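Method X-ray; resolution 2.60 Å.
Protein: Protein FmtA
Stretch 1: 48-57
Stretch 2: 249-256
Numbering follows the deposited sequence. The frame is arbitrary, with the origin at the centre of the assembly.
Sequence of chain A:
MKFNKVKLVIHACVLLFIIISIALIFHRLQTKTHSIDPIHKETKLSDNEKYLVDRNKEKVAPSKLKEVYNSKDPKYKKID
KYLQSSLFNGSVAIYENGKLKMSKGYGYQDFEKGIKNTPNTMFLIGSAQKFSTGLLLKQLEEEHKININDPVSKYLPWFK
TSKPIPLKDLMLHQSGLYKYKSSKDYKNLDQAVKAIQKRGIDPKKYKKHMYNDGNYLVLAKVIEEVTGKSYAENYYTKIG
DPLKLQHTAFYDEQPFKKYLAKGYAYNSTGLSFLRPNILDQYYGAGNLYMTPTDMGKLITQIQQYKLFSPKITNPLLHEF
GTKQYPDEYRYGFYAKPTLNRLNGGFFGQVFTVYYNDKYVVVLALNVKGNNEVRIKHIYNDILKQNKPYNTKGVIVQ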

# COMPACT_ATOMS: atom_id res chain seq x y z
N ASN A 48 -22.80 21.55 0.53
CA ASN A 48 -21.48 21.67 -0.09
C ASN A 48 -21.55 21.88 -1.59
O ASN A 48 -20.92 22.79 -2.13
CB ASN A 48 -20.61 20.44 0.21
CG ASN A 48 -19.98 20.49 1.58
OD1 ASN A 48 -19.43 21.51 2.00
ND2 ASN A 48 -20.05 19.37 2.29
N GLU A 49 -22.32 21.03 -2.27
CA GLU A 49 -22.44 21.12 -3.73
C GLU A 49 -23.23 22.36 -4.12
O GLU A 49 -22.89 23.02 -5.10
CB GLU A 49 -23.08 19.86 -4.31
CG GLU A 49 -22.27 18.58 -4.15
CD GLU A 49 -23.13 17.33 -4.22
OE1 GLU A 49 -24.37 17.43 -4.04
OE2 GLU A 49 -22.56 16.25 -4.47
N LYS A 50 -24.24 22.69 -3.35
CA LYS A 50 -24.99 23.88 -3.64
C LYS A 50 -24.02 25.00 -3.76
O LYS A 50 -23.97 25.65 -4.77
CB LYS A 50 -25.92 24.20 -2.49
CG LYS A 50 -27.39 24.17 -2.81
CD LYS A 50 -28.11 23.25 -1.86
CE LYS A 50 -29.38 23.87 -1.32
NZ LYS A 50 -30.24 22.85 -0.68
N TYR A 51 -23.22 25.21 -2.71
CA TYR A 51 -22.27 26.32 -2.69
C TYR A 51 -21.30 26.29 -3.87
O TYR A 51 -21.08 27.30 -4.53
CB TYR A 51 -21.47 26.34 -1.38
CG TYR A 51 -20.31 27.31 -1.45
CD1 TYR A 51 -20.53 28.67 -1.36
CD2 TYR A 51 -19.00 26.86 -1.65
CE1 TYR A 51 -19.48 29.57 -1.44
CE2 TYR A 51 -17.95 27.76 -1.73
CZ TYR A 51 -18.20 29.11 -1.63
OH TYR A 51 -17.18 30.02 -1.73
N LEU A 52 -20.71 25.12 -4.11
CA LEU A 52 -19.68 24.97 -5.14
C LEU A 52 -20.21 25.16 -6.56
O LEU A 52 -19.54 25.78 -7.39
CB LEU A 52 -19.03 23.59 -5.03
CG LEU A 52 -18.23 23.37 -3.75
CD1 LEU A 52 -18.01 21.89 -3.53
CD2 LEU A 52 -16.92 24.13 -3.80
N VAL A 53 -21.40 24.64 -6.83
CA VAL A 53 -22.01 24.79 -8.15
C VAL A 53 -22.21 26.27 -8.46
O VAL A 53 -21.85 26.73 -9.54
CB VAL A 53 -23.37 24.04 -8.27
CG1 VAL A 53 -24.12 24.43 -9.54
CG2 VAL A 53 -23.15 22.53 -8.24
N ASP A 54 -22.74 27.02 -7.49
CA ASP A 54 -23.01 28.44 -7.68
C ASP A 54 -21.72 29.24 -7.79
O ASP A 54 -21.63 30.19 -8.58
CB ASP A 54 -23.85 28.99 -6.53
CG ASP A 54 -24.18 30.45 -6.71
OD1 ASP A 54 -25.05 30.77 -7.55
OD2 ASP A 54 -23.56 31.28 -6.02
N ARG A 55 -20.73 28.85 -7.00
CA ARG A 55 -19.41 29.45 -7.04
C ARG A 55 -18.75 29.30 -8.41
O ARG A 55 -18.09 30.23 -8.89
CB ARG A 55 -18.53 28.81 -5.96
CG ARG A 55 -17.15 29.42 -5.81
CD ARG A 55 -16.19 28.45 -5.17
NE ARG A 55 -14.80 28.86 -5.35
CZ ARG A 55 -14.19 29.82 -4.67
NH1 ARG A 55 -14.82 30.50 -3.71
NH2 ARG A 55 -12.92 30.09 -4.94
N ASN A 56 -18.92 28.14 -9.03
CA ASN A 56 -18.24 27.82 -10.28
C ASN A 56 -19.14 27.94 -11.52
O ASN A 56 -18.90 27.26 -12.52
CB ASN A 56 -17.64 26.41 -10.19
CG ASN A 56 -16.54 26.31 -9.15
OD1 ASN A 56 -15.67 27.17 -9.05
ND2 ASN A 56 -16.56 25.24 -8.37
N LYS A 57 -20.15 28.80 -11.48
CA LYS A 57 -21.03 28.99 -12.65
C LYS A 57 -20.28 29.68 -13.80
O LYS A 57 -20.31 29.20 -14.93
CB LYS A 57 -22.32 29.75 -12.31
CG LYS A 57 -22.16 31.19 -11.86
CD LYS A 57 -23.44 31.71 -11.22
CE LYS A 57 -23.18 32.84 -10.23
NZ LYS A 57 -23.02 34.17 -10.90
N ALA A 249 -8.92 22.29 -5.27
CA ALA A 249 -10.35 22.10 -5.50
C ALA A 249 -10.90 20.85 -4.86
O ALA A 249 -10.18 19.88 -4.60
CB ALA A 249 -10.64 22.10 -7.00
N PHE A 250 -12.20 20.89 -4.58
CA PHE A 250 -12.93 19.71 -4.15
C PHE A 250 -13.16 18.82 -5.36
O PHE A 250 -13.25 19.30 -6.49
CB PHE A 250 -14.27 20.10 -3.49
CG PHE A 250 -14.11 20.73 -2.13
CD1 PHE A 250 -14.00 19.93 -1.00
CD2 PHE A 250 -14.06 22.10 -1.98
CE1 PHE A 250 -13.84 20.49 0.25
CE2 PHE A 250 -13.91 22.67 -0.72
CZ PHE A 250 -13.80 21.86 0.40
N TYR A 251 -13.26 17.52 -5.11
CA TYR A 251 -13.26 16.49 -6.16
C TYR A 251 -14.18 16.73 -7.37
O TYR A 251 -13.83 16.33 -8.49
CB TYR A 251 -13.59 15.13 -5.54
CG TYR A 251 -15.05 14.94 -5.20
CD1 TYR A 251 -15.60 15.49 -4.04
CD2 TYR A 251 -15.89 14.21 -6.04
CE1 TYR A 251 -16.94 15.32 -3.73
CE2 TYR A 251 -17.24 14.03 -5.73
CZ TYR A 251 -17.76 14.59 -4.58
OH TYR A 251 -19.09 14.41 -4.27
N ASP A 252 -15.33 17.35 -7.16
CA ASP A 252 -16.34 17.45 -8.22
C ASP A 252 -16.48 18.84 -8.85
O ASP A 252 -17.40 19.08 -9.63
CB ASP A 252 -17.70 16.98 -7.70
CG ASP A 252 -18.62 16.46 -8.81
OD1 ASP A 252 -18.11 15.92 -9.82
OD2 ASP A 252 -19.86 16.61 -8.68
N GLU A 253 -15.56 19.76 -8.54
CA GLU A 253 -15.60 21.09 -9.14
C GLU A 253 -15.26 21.01 -10.64
O GLU A 253 -14.26 20.39 -11.02
CB GLU A 253 -14.67 22.05 -8.40
CG GLU A 253 -15.06 22.27 -6.94
CD GLU A 253 -14.33 23.44 -6.30
OE1 GLU A 253 -14.51 24.60 -6.74
OE2 GLU A 253 -13.58 23.21 -5.33
N GLN A 254 -16.11 21.61 -11.47
CA GLN A 254 -16.04 21.44 -12.93
C GLN A 254 -14.76 21.97 -13.56
O GLN A 254 -14.11 21.26 -14.31
CB GLN A 254 -17.25 22.09 -13.61
CG GLN A 254 -18.54 21.32 -13.43
CD GLN A 254 -18.48 19.93 -14.05
OE1 GLN A 254 -18.14 19.77 -15.22
NE2 GLN A 254 -18.81 18.92 -13.25
N PRO A 255 -14.39 23.23 -13.26
CA PRO A 255 -13.27 23.83 -13.99
C PRO A 255 -11.92 23.13 -13.77
O PRO A 255 -11.00 23.37 -14.53
CB PRO A 255 -13.20 25.26 -13.45
CG PRO A 255 -14.47 25.48 -12.68
CD PRO A 255 -14.89 24.12 -12.21
N PHE A 256 -11.83 22.29 -12.74
CA PHE A 256 -10.58 21.62 -12.39
C PHE A 256 -10.51 20.16 -12.85
O PHE A 256 -9.47 19.55 -12.70
CB PHE A 256 -10.35 21.66 -10.87
CG PHE A 256 -10.43 23.04 -10.28
CD1 PHE A 256 -9.30 23.84 -10.18
CD2 PHE A 256 -11.65 23.55 -9.83
CE1 PHE A 256 -9.38 25.11 -9.65
CE2 PHE A 256 -11.73 24.82 -9.29
CZ PHE A 256 -10.60 25.61 -9.21

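Three residues carry most of this small contact, which buries 310 Å² in all: Asn56 and Leu52 on the helical side, Glu253 on the loop side. All three point their CA-to-CB bonds toward the opposing stretch, and every closest atom pair across the contact joins two side chains.

Glu253 is the organising residue. It closes a type I turn that starts at Phe250, in which Glu253 N donates to Phe250 O at 3.1 Å. Its carboxylate then reaches back, and Phe250 N donates to Glu253 OE2 at 2.8 Å. With Glu253 OE2 engaged by its own turn, Glu253 OE1 accepts the one hydrogen bond that crosses the contact, from Asn56 ND2 at 2.7 Å, with a nearly straight N-H...O angle of 166°. The rule to read here is that one carboxylate oxygen is tied to its own turn while the other is left for the partner.

Asn56 is the first residue after the helix to leave helical phi/psi, yet its backbone is still tied to the last turn: Asn56 N donates to Leu52 O at 2.9 Å. The side chain leaves this backbone with chi1 in the m well. Beyond its polar bond, Asn56 packs against the proline ring, Asn56 CG lying 4.1 Å from Pro255 CD.

Leu52, one helical turn earlier, supplies the apolar part. Leu52 CD2 sits 3.7 Å from Glu253 CD and 4.0 Å from Phe250 CD2, so a single methyl touches both the carboxylate carbon and the aromatic ring. Apolar packing and a buried carboxylate lie side by side here.

No salt bridge crosses the contact. Arg55 NE stays 4.5 Å from Glu253 OE1, while Arg55 NH1 donates to Tyr51 OH at 3.1 Å within the helix. At the other end, Glu49 OE2 approaches Tyr251 OH only to 3.9 Å.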